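Local coordinates for acyl-CoA-binding domain-containing protein 1 (Oryza sativa Japonica Group, PDB 5H3G) that binds medium- and long-chain acyl-CoA esters with high affinity and may take part in phospholipid biosynthesis, at residues Y36-V41 and E72-D77; G42-A47 and A65-S70; E11-K16 and T80-L85. All blocks are in the same frame, centred on the assembly; numbering follows the deposited sequence.

Contacts 1 and 3 both use helix 71-92, which packs against helix 26-41 in the first and helix 4-17 in the second, whereas contact 2 joins two interhelical loops at the surface. Contact 1 is the most buried: its four touching residues are all enclosed, and small apolar groups let the helices come close. Contact 3 is only partly buried and wider, a valine methyl and a tyrosine ring filling the larger spacing. Contact 2, lying about 20 Å from contact 3 between centres, adds polar and charged chemistry, a carboxylate receiving a backbone N-H beside a second carboxylate. Gln38 joins contacts 1 and 2, since its amide bonds to both loops of contact 2.

Contact 1. Residues Y36-V41 and E72-D77; sequences YKQATV and EEAMSD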
loop_
_atom_site.group_PDB
_atom_site.type_symbol
_atom_site.label_atom_id
_atom_site.label_comp_id
_atom_site.label_asym_id
_atom_site.label_seq_id
_atom_site.Cartn_x
_atom_site.Cartn_y
_atom_site.Cartn_z
ATOM N N TYR A 36 -2.035 -0.972 -2.003
ATOM C CA TYR A 36 -2.903 -0.051 -2.721
ATOM C C TYR A 36 -3.259 -0.596 -4.097
ATOM O O TYR A 36 -4.422 -0.547 -4.513
ATOM C CB TYR A 36 -2.228 1.313 -2.852
ATOM C CG TYR A 36 -3.152 2.359 -3.435
ATOM C CD1 TYR A 36 -4.024 3.063 -2.628
ATOM C CD2 TYR A 36 -3.165 2.616 -4.800
ATOM C CE1 TYR A 36 -4.875 4.033 -3.158
ATOM C CE2 TYR A 36 -4.014 3.562 -5.343
ATOM C CZ TYR A 36 -4.873 4.275 -4.515
ATOM O OH TYR A 36 -5.714 5.227 -5.047
ATOM N N LYS A 37 -2.261 -1.093 -4.830
ATOM C CA LYS A 37 -2.536 -1.762 -6.100
ATOM C C LYS A 37 -3.524 -2.907 -5.914
ATOM O O LYS A 37 -4.531 -3.005 -6.629
ATOM C CB LYS A 37 -1.238 -2.279 -6.705
ATOM C CG LYS A 37 -0.236 -1.183 -7.079
ATOM C CD LYS A 37 -0.838 -0.209 -8.081
ATOM C CE LYS A 37 -1.292 -0.881 -9.375
ATOM N NZ LYS A 37 -1.525 0.160 -10.428
ATOM N N GLN A 38 -3.226 -3.809 -4.985
ATOM C CA GLN A 38 -4.087 -4.973 -4.779
ATOM C C GLN A 38 -5.506 -4.560 -4.411
ATOM O O GLN A 38 -6.480 -5.131 -4.919
ATOM C CB GLN A 38 -3.495 -5.862 -3.689
ATOM C CG GLN A 38 -4.216 -7.194 -3.583
ATOM C CD GLN A 38 -3.973 -8.081 -4.792
ATOM O OE1 GLN A 38 -3.007 -7.902 -5.543
ATOM N NE2 GLN A 38 -4.863 -9.052 -4.995
ATOM N N ALA A 39 -5.638 -3.546 -3.555
ATOM C CA ALA A 39 -6.945 -3.096 -3.079
ATOM C C ALA A 39 -7.797 -2.512 -4.197
ATOM O O ALA A 39 -9.012 -2.725 -4.235
ATOM C CB ALA A 39 -6.756 -2.058 -1.975
ATOM N N THR A 40 -7.189 -1.759 -5.110
ATOM C CA THR A 40 -7.945 -1.038 -6.120
ATOM C C THR A 40 -8.096 -1.811 -7.425
ATOM O O THR A 40 -9.177 -1.796 -8.012
ATOM C CB THR A 40 -7.296 0.319 -6.402
ATOM O OG1 THR A 40 -5.930 0.130 -6.788
ATOM C CG2 THR A 40 -7.343 1.207 -5.170
ATOM N N VAL A 41 -7.062 -2.506 -7.899
ATOM C CA VAL A 41 -7.130 -3.151 -9.207
ATOM C C VAL A 41 -6.936 -4.660 -9.141
ATOM O O VAL A 41 -7.048 -5.329 -10.178
ATOM C CB VAL A 41 -6.141 -2.525 -10.212
ATOM C CG1 VAL A 41 -6.513 -1.074 -10.460
ATOM C CG2 VAL A 41 -4.715 -2.629 -9.728
ATOM N N GLU A 72 -11.754 -6.368 -0.227
ATOM C CA GLU A 72 -12.010 -6.112 1.175
ATOM C C GLU A 72 -10.755 -6.376 2.007
ATOM O O GLU A 72 -10.409 -5.569 2.873
ATOM C CB GLU A 72 -13.204 -6.962 1.610
ATOM C CG GLU A 72 -13.825 -6.616 2.957
ATOM C CD GLU A 72 -14.998 -5.647 2.942
ATOM O OE1 GLU A 72 -15.281 -5.051 1.888
ATOM O OE2 GLU A 72 -15.622 -5.473 4.026
ATOM N N GLU A 73 -10.029 -7.473 1.719
ATOM C CA GLU A 73 -8.834 -7.821 2.494
ATOM C C GLU A 73 -7.719 -6.802 2.292
ATOM O O GLU A 73 -7.070 -6.383 3.258
ATOM C CB GLU A 73 -8.315 -9.209 2.111
ATOM C CG GLU A 73 -9.076 -10.367 2.725
ATOM C CD GLU A 73 -8.629 -11.738 2.203
ATOM O OE1 GLU A 73 -8.111 -11.829 1.070
ATOM O OE2 GLU A 73 -8.806 -12.735 2.924
ATOM N N ALA A 74 -7.442 -6.441 1.037
ATOM C CA ALA A 74 -6.303 -5.567 0.762
ATOM C C ALA A 74 -6.578 -4.146 1.222
ATOM O O ALA A 74 -5.671 -3.477 1.735
ATOM C CB ALA A 74 -5.958 -5.596 -0.727
ATOM N N MET A 75 -7.813 -3.663 1.040
ATOM C CA MET A 75 -8.210 -2.391 1.641
ATOM C C MET A 75 -7.991 -2.428 3.138
ATOM O O MET A 75 -7.477 -1.470 3.729
ATOM C CB MET A 75 -9.684 -2.084 1.362
ATOM C CG MET A 75 -9.992 -1.468 0.022
ATOM S SD MET A 75 -11.717 -0.931 -0.111
ATOM C CE MET A 75 -11.605 -0.084 -1.676
ATOM N N SER A 76 -8.394 -3.540 3.755
ATOM C CA SER A 76 -8.191 -3.775 5.174
ATOM C C SER A 76 -6.731 -3.613 5.566
ATOM O O SER A 76 -6.395 -2.862 6.492
ATOM C CB SER A 76 -8.663 -5.199 5.514
ATOM O OG SER A 76 -9.964 -5.411 5.037
ATOM N N ASP A 77 -5.859 -4.362 4.904
ATOM C CA ASP A 77 -4.451 -4.335 5.264
ATOM C C ASP A 77 -3.861 -2.964 5.019
ATOM O O ASP A 77 -3.108 -2.457 5.850
ATOM C CB ASP A 77 -3.684 -5.375 4.470
ATOM C CG ASP A 77 -4.060 -6.763 4.851
ATOM O OD1 ASP A 77 -4.381 -6.958 6.037
ATOM O OD2 ASP A 77 -4.054 -7.637 3.965
#
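The amide nitrogen NE2 of Gln38 is gripped by two acceptors, Asp43 OD1 and the backbone carbonyl of Lys69, while the aliphatic part of the same side chain lies against Ala74. With CG anti to the backbone N (chi1 -171°), the first torsion sets Gln38 CG 3.7 Å from Ala74 CB, and the bend at chi2 turns the amide off toward the loops. Ala74 CB presses directly on the opposing backbone, 3.5 Å from Ala39 N, and the two methyl groups meet at 3.8 Å between Ala39 CB and Ala74 CB. Ala39 CB also rests 3.6 Å from Met75 N, with Met75 CG alongside. Phe10 of helix 4-17 touches both Ala39 and Met75, making this a three-helix junction of the acyl-CoA-binding bundle. Tyr36 and Lys37, which by similarity bind acyl-CoA, point away from helix 71-92. The short segments run roughly antiparallel, at 144°, and their axes approach to 7.7 Å. With no hydrogen bond between the segments, this closeness depends on methyl-sized side chains fitting against backbone, and the one polar group at the seam finds its partners in the neighbouring loops.

Contact 2. Residues G42-A47 and A65-S70; sequences GDVNTA and AVEGKS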
loop_
_atom_site.group_PDB
_atom_site.type_symbol
_atom_site.label_atom_id
_atom_site.label_comp_id
_atom_site.label_asym_id
_atom_site.label_seq_id
_atom_site.Cartn_x
_atom_site.Cartn_y
_atom_site.Cartn_z
ATOM N N GLY A 42 -6.655 -5.226 -7.971
ATOM C CA GLY A 42 -6.571 -6.676 -7.881
ATOM C C GLY A 42 -5.199 -7.228 -8.236
ATOM O O GLY A 42 -4.175 -6.540 -8.161
ATOM N N ASP A 43 -5.194 -8.500 -8.637
ATOM C CA ASP A 43 -3.948 -9.234 -8.815
ATOM C C ASP A 43 -3.074 -8.585 -9.874
ATOM O O ASP A 43 -3.563 -8.143 -10.919
ATOM C CB ASP A 43 -4.216 -10.679 -9.245
ATOM C CG ASP A 43 -4.719 -11.562 -8.114
ATOM O OD1 ASP A 43 -4.686 -11.138 -6.944
ATOM O OD2 ASP A 43 -5.154 -12.704 -8.409
ATOM N N VAL A 44 -1.764 -8.589 -9.624
ATOM C CA VAL A 44 -0.826 -8.095 -10.623
ATOM C C VAL A 44 -0.969 -8.910 -11.895
ATOM O O VAL A 44 -1.016 -10.146 -11.866
ATOM C CB VAL A 44 0.613 -8.112 -10.081
ATOM C CG1 VAL A 44 1.043 -9.518 -9.688
ATOM C CG2 VAL A 44 1.566 -7.521 -11.107
ATOM N N ASN A 45 -1.057 -8.208 -13.023
ATOM C CA ASN A 45 -1.377 -8.776 -14.326
ATOM C C ASN A 45 -0.241 -8.568 -15.321
ATOM O O ASN A 45 -0.483 -8.348 -16.509
ATOM C CB ASN A 45 -2.669 -8.163 -14.865
ATOM C CG ASN A 45 -2.571 -6.647 -15.028
ATOM O OD1 ASN A 45 -2.003 -5.952 -14.183
ATOM N ND2 ASN A 45 -3.112 -6.135 -16.131
ATOM N N THR A 46 1.001 -8.615 -14.849
ATOM C CA THR A 46 2.171 -8.499 -15.707
ATOM C C THR A 46 3.247 -9.451 -15.212
ATOM O O THR A 46 3.171 -9.993 -14.105
ATOM C CB THR A 46 2.715 -7.064 -15.756
ATOM O OG1 THR A 46 2.797 -6.524 -14.431
ATOM C CG2 THR A 46 1.826 -6.183 -16.600
ATOM N N ALA A 47 4.251 -9.667 -16.054
ATOM C CA ALA A 47 5.373 -10.509 -15.678
ATOM C C ALA A 47 6.391 -9.697 -14.891
ATOM O O ALA A 47 6.503 -8.480 -15.053
ATOM C CB ALA A 47 6.034 -11.120 -16.914
ATOM N N ALA A 65 3.486 -9.810 -3.976
ATOM C CA ALA A 65 3.513 -10.426 -2.656
ATOM C C ALA A 65 2.142 -10.494 -1.997
ATOM O O ALA A 65 1.944 -11.321 -1.098
ATOM C CB ALA A 65 4.485 -9.677 -1.745
ATOM N N VAL A 66 1.194 -9.657 -2.400
ATOM C CA VAL A 66 -0.132 -9.672 -1.798
ATOM C C VAL A 66 -1.168 -10.228 -2.771
ATOM O O VAL A 66 -2.368 -10.034 -2.585
ATOM C CB VAL A 66 -0.523 -8.281 -1.273
ATOM C CG1 VAL A 66 0.330 -7.925 -0.069
ATOM C CG2 VAL A 66 -0.326 -7.219 -2.378
ATOM N N GLU A 67 -0.710 -10.920 -3.814
ATOM C CA GLU A 67 -1.621 -11.564 -4.749
ATOM C C GLU A 67 -2.581 -12.499 -4.017
ATOM O O GLU A 67 -2.205 -13.166 -3.049
ATOM C CB GLU A 67 -0.831 -12.346 -5.796
ATOM C CG GLU A 67 -1.691 -12.850 -6.944
ATOM C CD GLU A 67 -0.885 -13.304 -8.147
ATOM O OE1 GLU A 67 0.271 -13.728 -7.974
ATOM O OE2 GLU A 67 -1.417 -13.235 -9.276
ATOM N N GLY A 68 -3.834 -12.520 -4.478
ATOM C CA GLY A 68 -4.864 -13.362 -3.906
ATOM C C GLY A 68 -5.767 -12.700 -2.884
ATOM O O GLY A 68 -6.744 -13.331 -2.453
ATOM N N LYS A 69 -5.486 -11.462 -2.470
ATOM C CA LYS A 69 -6.327 -10.837 -1.460
ATOM C C LYS A 69 -7.546 -10.192 -2.115
ATOM O O LYS A 69 -7.425 -9.502 -3.131
ATOM C CB LYS A 69 -5.537 -9.787 -0.669
ATOM C CG LYS A 69 -4.318 -10.305 0.091
ATOM C CD LYS A 69 -3.753 -9.188 0.972
ATOM C CE LYS A 69 -2.557 -9.638 1.790
ATOM N NZ LYS A 69 -2.928 -10.528 2.925
ATOM N N SER A 70 -8.717 -10.387 -1.518
ATOM C CA SER A 70 -9.897 -9.677 -1.983
ATOM C C SER A 70 -9.731 -8.161 -1.829
ATOM O O SER A 70 -8.847 -7.663 -1.121
ATOM C CB SER A 70 -11.129 -10.125 -1.209
ATOM O OG SER A 70 -11.035 -9.716 0.146
#
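The backbones come closest at Asp43 and Glu67, whose CA atoms lie 5.2 Å apart, where the chain leaving helix 26-41 passes a type II turn running from Val66 to Lys69. Asp43 OD1 accepts the backbone N-H of Gly68 at 3.0 Å from Gly68 N, in a nearly straight bond (167°). The donor comes from the syn side of the carboxylate but 32° out of its plane. Gln38 is the second N-H donor to this oxygen. Gly68, with positive phi at the third position of the turn, and Gly42, the first residue past helix 26-41 and also of positive phi, supply the backbone bends of this loop-to-loop join at one end of the four-helix ACBP fold. Glu67 reaches across Asp43: its CG is anti to the backbone N (chi1 -170°) and sits 3.5 Å from Asp43 CG, and the extended chain crosses the aspartate at about a right angle. The carboxylate planes stand nearly perpendicular, with Asp43 OD2 and Glu67 OE2 separated by 3.9 Å, a like-charge approach that the salt bridge from Lys64 to Glu67 OE1 probably eases. Were Glu67 cut back to an alanine, Lys64 would probably lose its carboxylate mate and Asp43 the methylene lying against it. Val44, beyond Asp43, lies against Trp60, Trp63 and Lys64 of helix 57-64.

Contact 3. Residues E11-K16 and T80-L85; sequences EQYAEK and TKVKQL
Tyr13 and Val82 meet at a slant, both side chains leaving their helices in the direction of the partner. Tyr13 turns its CG anti to the carbonyl carbon (chi1 -81°), beside the backbone N, and the ring then runs outward alongside the seam between helix 4-17 and helix 71-92. Val82 places a single branch in the contact: CG1, anti to its own backbone N, comes 4.1 Å from Tyr13 CD1. That methyl lies nearer still to the root of the tyrosine, 3.7 Å from Tyr13 O, and thus sits in the angle formed by the ring and the backbone carbonyl of one residue. The CA atoms of Tyr13 and Val82 are 6.8 Å apart, a spacing that the valine crosses to reach the tyrosine's backbone while the ring stands beside it. Farther out, the phenol end of Tyr13 heads toward the aliphatic chain of Lys83, though this last approach is loose and Lys83 was modelled in two conformers, which makes it uncertain. Ile79 and Leu86 also touch Tyr13, so the ring lies along a strip of helix 71-92 built from residues one helical turn apart. On the inner side, Val82 packs on Leu32 of helix 26-41 and adjoins Tyr78, a residue that by similarity binds acyl-CoA, which also touches Ala14. At the outer side Lys16 NZ and Lys83 NZ are 6.5 Å apart in the one conformer given, so that spacing is doubtful. No hydrogen bond or salt bridge ties the two segments, which implies that shape and apolar burial between ring and methyl hold this join, while the charged ends remain at its margin.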
loop_
_atom_site.group_PDB
_atom_site.type_symbol
_atom_site.label_atom_id
_atom_site.label_comp_id
_atom_site.label_asym_id
_atom_site.label_seq_id
_atom_site.Cartn_x
_atom_site.Cartn_y
_atom_site.Cartn_z
ATOM N N GLU A 11 -10.692 5.210 1.443
ATOM C CA GLU A 11 -10.482 6.483 0.776
ATOM C C GLU A 11 -9.963 7.519 1.758
ATOM O O GLU A 11 -9.089 8.318 1.414
ATOM C CB GLU A 11 -11.776 6.923 0.102
ATOM C CG GLU A 11 -12.190 5.934 -0.988
ATOM C CD GLU A 11 -13.584 6.171 -1.531
ATOM O OE1 GLU A 11 -14.243 7.139 -1.100
ATOM O OE2 GLU A 11 -14.021 5.375 -2.390
ATOM N N GLN A 12 -10.447 7.479 2.998
ATOM C CA GLN A 12 -9.968 8.426 4.000
ATOM C C GLN A 12 -8.496 8.198 4.313
ATOM O O GLN A 12 -7.699 9.144 4.338
ATOM C CB GLN A 12 -10.820 8.321 5.264
ATOM C CG GLN A 12 -12.237 8.863 5.093
ATOM C CD GLN A 12 -13.114 8.623 6.312
ATOM O OE1 GLN A 12 -12.617 8.363 7.410
ATOM N NE2 GLN A 12 -14.425 8.701 6.120
ATOM N N TYR A 13 -8.107 6.948 4.545
ATOM C CA TYR A 13 -6.718 6.697 4.901
ATOM C C TYR A 13 -5.787 6.832 3.708
ATOM O O TYR A 13 -4.624 7.200 3.887
ATOM C CB TYR A 13 -6.587 5.336 5.563
ATOM C CG TYR A 13 -6.971 5.444 7.014
ATOM C CD1 TYR A 13 -6.155 6.115 7.910
ATOM C CD2 TYR A 13 -8.169 4.918 7.476
ATOM C CE1 TYR A 13 -6.510 6.245 9.233
ATOM C CE2 TYR A 13 -8.530 5.038 8.795
ATOM C CZ TYR A 13 -7.695 5.698 9.672
ATOM O OH TYR A 13 -8.045 5.821 10.997
ATOM N N ALA A 14 -6.262 6.556 2.486
ATOM C CA ALA A 14 -5.425 6.857 1.328
ATOM C C ALA A 14 -5.137 8.351 1.254
ATOM O O ALA A 14 -4.029 8.757 0.884
ATOM C CB ALA A 14 -6.090 6.373 0.040
ATOM N N GLU A 15 -6.106 9.179 1.644
ATOM C CA GLU A 15 -5.860 10.618 1.704
ATOM C C GLU A 15 -4.921 10.969 2.851
ATOM O O GLU A 15 -4.015 11.795 2.689
ATOM C CB GLU A 15 -7.186 11.369 1.834
ATOM C CG GLU A 15 -8.026 11.293 0.564
ATOM C CD GLU A 15 -9.453 11.781 0.746
ATOM O OE1 GLU A 15 -9.778 12.291 1.838
ATOM O OE2 GLU A 15 -10.251 11.647 -0.209
ATOM N N LYS A 16 -5.105 10.341 4.011
ATOM C CA LYS A 16 -4.250 10.658 5.149
ATOM C C LYS A 16 -2.820 10.183 4.921
ATOM O O LYS A 16 -1.883 10.741 5.509
ATOM C CB LYS A 16 -4.824 10.034 6.421
ATOM C CG LYS A 16 -6.119 10.664 6.905
ATOM C CD LYS A 16 -6.605 9.917 8.133
ATOM C CE LYS A 16 -7.759 10.630 8.804
ATOM N NZ LYS A 16 -7.974 10.100 10.183
ATOM N N THR A 80 -4.687 -0.756 7.861
ATOM C CA THR A 80 -3.949 -1.036 9.093
ATOM C C THR A 80 -2.496 -0.600 8.975
ATOM O O THR A 80 -1.923 -0.080 9.940
ATOM C CB THR A 80 -4.047 -2.515 9.490
ATOM O OG1 THR A 80 -3.405 -3.365 8.525
ATOM C CG2 THR A 80 -5.498 -2.925 9.643
ATOM N N LYS A 81 -1.883 -0.772 7.802
ATOM C CA LYS A 81 -0.494 -0.337 7.643
ATOM C C LYS A 81 -0.375 1.180 7.696
ATOM O O LYS A 81 0.556 1.712 8.319
ATOM C CB LYS A 81 0.080 -0.860 6.321
ATOM C CG LYS A 81 0.220 -2.381 6.270
ATOM C CD LYS A 81 1.230 -2.876 7.291
ATOM C CE LYS A 81 1.366 -4.386 7.246
ATOM N NZ LYS A 81 1.412 -4.883 5.849
ATOM N N VAL A 82 -1.298 1.893 7.044
ATOM C CA VAL A 82 -1.268 3.358 7.074
ATOM C C VAL A 82 -1.491 3.862 8.489
ATOM O O VAL A 82 -0.774 4.751 8.960
ATOM C CB VAL A 82 -2.297 3.957 6.098
ATOM C CG1 VAL A 82 -2.402 5.461 6.316
ATOM C CG2 VAL A 82 -1.881 3.686 4.663
ATOM N N LYS A 83 -2.459 3.277 9.204
ATOM C CA LYS A 83 -2.725 3.666 10.585
ATOM C C LYS A 83 -1.477 3.528 11.446
ATOM O O LYS A 83 -1.137 4.420 12.230
ATOM C CB LYS A 83 -3.856 2.807 11.148
ATOM C CG LYS A 83 -4.119 3.031 12.601
ATOM C CD LYS A 83 -4.450 4.487 12.850
ATOM C CE LYS A 83 -4.959 4.673 14.263
ATOM N NZ LYS A 83 -5.234 6.105 14.557
ATOM N N GLN A 84 -0.783 2.394 11.313
ATOM C CA GLN A 84 0.441 2.181 12.078
ATOM C C GLN A 84 1.484 3.241 11.744
ATOM O O GLN A 84 2.097 3.836 12.640
ATOM C CB GLN A 84 0.984 0.781 11.808
ATOM C CG GLN A 84 2.248 0.472 12.573
ATOM C CD GLN A 84 2.790 -0.903 12.252
ATOM O OE1 GLN A 84 2.358 -1.547 11.289
ATOM N NE2 GLN A 84 3.739 -1.364 13.055
ATOM N N LEU A 85 1.684 3.505 10.452
ATOM C CA LEU A 85 2.668 4.505 10.046
ATOM C C LEU A 85 2.290 5.898 10.538
ATOM O O LEU A 85 3.163 6.683 10.933
ATOM C CB LEU A 85 2.814 4.491 8.521
ATOM C CG LEU A 85 3.631 3.298 8.024
ATOM C CD1 LEU A 85 3.403 3.082 6.553
ATOM C CD2 LEU A 85 5.107 3.517 8.290
#